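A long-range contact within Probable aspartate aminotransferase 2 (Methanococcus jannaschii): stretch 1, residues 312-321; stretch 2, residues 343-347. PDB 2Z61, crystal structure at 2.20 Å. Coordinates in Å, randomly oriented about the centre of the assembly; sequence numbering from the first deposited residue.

Stretch 1, residues 312-321: NIGEDGREFA
Stretch 2 343-347: KNYIR

Residues 312-316 form an irregular loop that leads into a helix beginning at G317, and this loop packs against 343-345, just ahead of the strand that starts at I346. The pairing is brief: N312 and Y345 make a single backbone bridge with their CA atoms 4.6 Å apart, while E315 CA lies 4.5 Å from N344 CA. The contact buries 505 Å² in all, counting both sides.

N312 is extended (phi/psi -90/107) with chi1 t and chi2 -47°, and its side chain works at both ends of the amide. N312 ND2 donates to Y345 OH at 3.0 Å, whereas N312 OD1 accepts from G314 N at 2.8 Å, tying down the turn that follows. Asparagine suits the site because one short side chain supplies both donor and acceptor. Y345, with chi1 m and chi2 74°, starts with its CA-to-CB bond pointing away from stretch 1, yet its ring returns to lie beneath N312: N312 CB sits over one face, 3.9 Å from the ring centroid and 29° off the normal, a CH-pi contact.

At I313 (-89/13) the backbone turns, and I313 N donates to N344 O at 2.9 Å. Its side chain, p then t, brings I313 CD1 to 3.8 Å from I346 CG2, a buried apolar contact. G314 follows at 61/16, a positive phi that favours glycine; a CB here would point away from stretch 2, so the backbone shape, not crowding by that stretch, is what recommends the residue.

E315 is nearly fully extended (-159/175), and its side chain, chi1 p and chi2 t, leaves CA away from stretch 2. Its contribution is therefore made by the backbone: N344 CA approaches E315 O at 3.0 Å in a CA-H...O contact, with an angle of 152° at the hydrogen. N344 itself turns at -86/6, chi1 m.

D316 (-63/103, chi1 t) is the N-cap. D316 OD1 accepts from E319 N at 2.9 Å, satisfying an amide of the first helical turn that has no backbone acceptor, a role well suited to a short carboxylate. D316 OD2 lies 3.3 Å from K343 CE and 4.3 Å from K343 NZ, so the opposite charges are near but beyond salt-bridge range; the lysine chain is t throughout.

G317 opens the helix at -53/-42. G317 N donates to K343 O at 2.8 Å, and G317 CA meets Y345 O at 3.5 Å in a second CA-H...O contact. Glycine allows this closeness: an ideal CB would point toward stretch 2 and fall 2.0 Å from Y345 O, a clash.

The helix then runs on, with F320 N bonded to D316 O at 3.0 Å and A321 N to G317 O at 2.9 Å. R318 and E319 contribute little across the contact. F320, chi1 t and chi2 79°, points toward stretch 2 and places F320 CE2 4.0 Å from I346 CD1. I346, extended at -153/149 with chi1 p and chi2 t, thus meets both I313 and F320 with apolar surface.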

# COMPACT_ATOMS: atom_id res chain seq x y z
N ASN A 312 29.49 -5.72 18.03
CA ASN A 312 29.46 -6.95 18.82
C ASN A 312 29.91 -6.49 20.21
O ASN A 312 31.08 -6.18 20.41
CB ASN A 312 30.46 -7.97 18.28
CG ASN A 312 30.44 -9.27 19.07
OD1 ASN A 312 30.46 -9.27 20.30
ND2 ASN A 312 30.40 -10.39 18.36
N ILE A 313 28.97 -6.42 21.15
CA ILE A 313 29.30 -5.96 22.49
C ILE A 313 29.73 -7.09 23.41
O ILE A 313 29.80 -6.91 24.63
CB ILE A 313 28.10 -5.23 23.12
CG1 ILE A 313 26.93 -6.19 23.29
CG2 ILE A 313 27.71 -4.04 22.26
CD1 ILE A 313 25.73 -5.58 23.99
N GLY A 314 30.02 -8.25 22.83
CA GLY A 314 30.45 -9.39 23.61
C GLY A 314 29.46 -9.88 24.64
O GLY A 314 29.82 -10.65 25.53
N GLU A 315 28.20 -9.46 24.54
CA GLU A 315 27.20 -9.88 25.51
C GLU A 315 25.76 -9.76 25.05
O GLU A 315 25.49 -9.16 24.03
CB GLU A 315 27.39 -9.13 26.83
CG GLU A 315 27.31 -7.63 26.70
CD GLU A 315 27.30 -6.92 28.04
OE1 GLU A 315 26.34 -7.13 28.81
OE2 GLU A 315 28.24 -6.16 28.33
N ASP A 316 24.83 -10.22 25.86
CA ASP A 316 23.44 -10.25 25.44
C ASP A 316 22.86 -8.88 25.15
O ASP A 316 22.47 -8.15 26.06
CB ASP A 316 22.57 -10.99 26.46
CG ASP A 316 21.18 -11.26 25.94
OD1 ASP A 316 20.40 -10.29 25.78
OD2 ASP A 316 20.85 -12.44 25.69
N GLY A 317 22.74 -8.56 23.86
CA GLY A 317 22.18 -7.28 23.45
C GLY A 317 20.81 -6.98 24.07
O GLY A 317 20.50 -5.89 24.51
N ARG A 318 19.96 -7.98 24.11
CA ARG A 318 18.62 -7.82 24.69
C ARG A 318 18.66 -7.22 26.11
O ARG A 318 18.03 -6.20 26.41
CB ARG A 318 17.92 -9.18 24.74
CG ARG A 318 16.51 -9.18 25.36
CD ARG A 318 15.45 -8.96 24.30
NE ARG A 318 14.12 -9.42 24.72
CZ ARG A 318 13.04 -9.39 23.95
NH1 ARG A 318 13.11 -8.92 22.71
NH2 ARG A 318 11.88 -9.84 24.41
N GLU A 319 19.40 -7.88 26.98
CA GLU A 319 19.53 -7.46 28.37
C GLU A 319 20.24 -6.13 28.47
O GLU A 319 19.83 -5.24 29.21
CB GLU A 319 20.27 -8.53 29.18
CG GLU A 319 19.50 -9.83 29.30
CD GLU A 319 20.28 -10.90 30.04
OE1 GLU A 319 20.73 -10.62 31.18
OE2 GLU A 319 20.43 -12.01 29.50
N PHE A 320 21.32 -5.98 27.70
CA PHE A 320 22.09 -4.75 27.69
C PHE A 320 21.16 -3.57 27.41
O PHE A 320 21.18 -2.57 28.12
CB PHE A 320 23.17 -4.81 26.61
CG PHE A 320 23.98 -3.55 26.49
CD1 PHE A 320 25.01 -3.28 27.39
CD2 PHE A 320 23.71 -2.62 25.49
CE1 PHE A 320 25.76 -2.11 27.30
CE2 PHE A 320 24.45 -1.44 25.39
CZ PHE A 320 25.48 -1.18 26.30
N ALA A 321 20.34 -3.71 26.37
CA ALA A 321 19.41 -2.66 25.97
C ALA A 321 18.47 -2.25 27.10
O ALA A 321 18.36 -1.07 27.41
CB ALA A 321 18.60 -3.12 24.76
N LYS A 343 22.80 -12.16 18.82
CA LYS A 343 22.46 -12.20 20.24
C LYS A 343 23.34 -11.21 21.01
O LYS A 343 22.83 -10.46 21.83
CB LYS A 343 22.67 -13.61 20.81
CG LYS A 343 22.43 -13.67 22.31
CD LYS A 343 22.58 -15.07 22.87
CE LYS A 343 22.20 -15.09 24.34
NZ LYS A 343 22.28 -16.46 24.92
N ASN A 344 24.64 -11.23 20.69
CA ASN A 344 25.70 -10.41 21.28
C ASN A 344 25.85 -9.04 20.63
O ASN A 344 26.76 -8.28 20.97
CB ASN A 344 27.00 -11.22 21.27
CG ASN A 344 26.90 -12.45 22.16
OD1 ASN A 344 26.69 -12.33 23.37
ND2 ASN A 344 27.05 -13.63 21.56
N TYR A 345 24.95 -8.72 19.70
CA TYR A 345 24.91 -7.42 19.05
C TYR A 345 23.74 -6.46 19.41
O TYR A 345 22.76 -6.84 20.06
CB TYR A 345 24.86 -7.70 17.59
CG TYR A 345 26.07 -8.44 17.06
CD1 TYR A 345 26.28 -9.80 17.30
CD2 TYR A 345 27.01 -7.76 16.28
CE1 TYR A 345 27.39 -10.46 16.78
CE2 TYR A 345 28.13 -8.41 15.76
CZ TYR A 345 28.31 -9.77 16.01
OH TYR A 345 29.40 -10.42 15.49
N ILE A 346 23.87 -5.22 18.94
CA ILE A 346 22.85 -4.19 19.09
C ILE A 346 23.01 -3.22 17.92
O ILE A 346 24.12 -3.03 17.41
CB ILE A 346 23.01 -3.38 20.41
CG1 ILE A 346 24.27 -2.51 20.34
CG2 ILE A 346 23.06 -4.32 21.60
CD1 ILE A 346 24.34 -1.46 21.43
N ARG A 347 21.91 -2.63 17.48
CA ARG A 347 21.98 -1.69 16.38
C ARG A 347 21.89 -0.27 16.90
O ARG A 347 21.00 0.06 17.69
CB ARG A 347 20.86 -1.92 15.37
CG ARG A 347 20.97 -1.02 14.13
CD ARG A 347 19.70 -1.07 13.27
NE ARG A 347 18.65 -0.22 13.81
CZ ARG A 347 17.45 -0.07 13.25
NH1 ARG A 347 17.15 -0.71 12.12
NH2 ARG A 347 16.55 0.74 13.80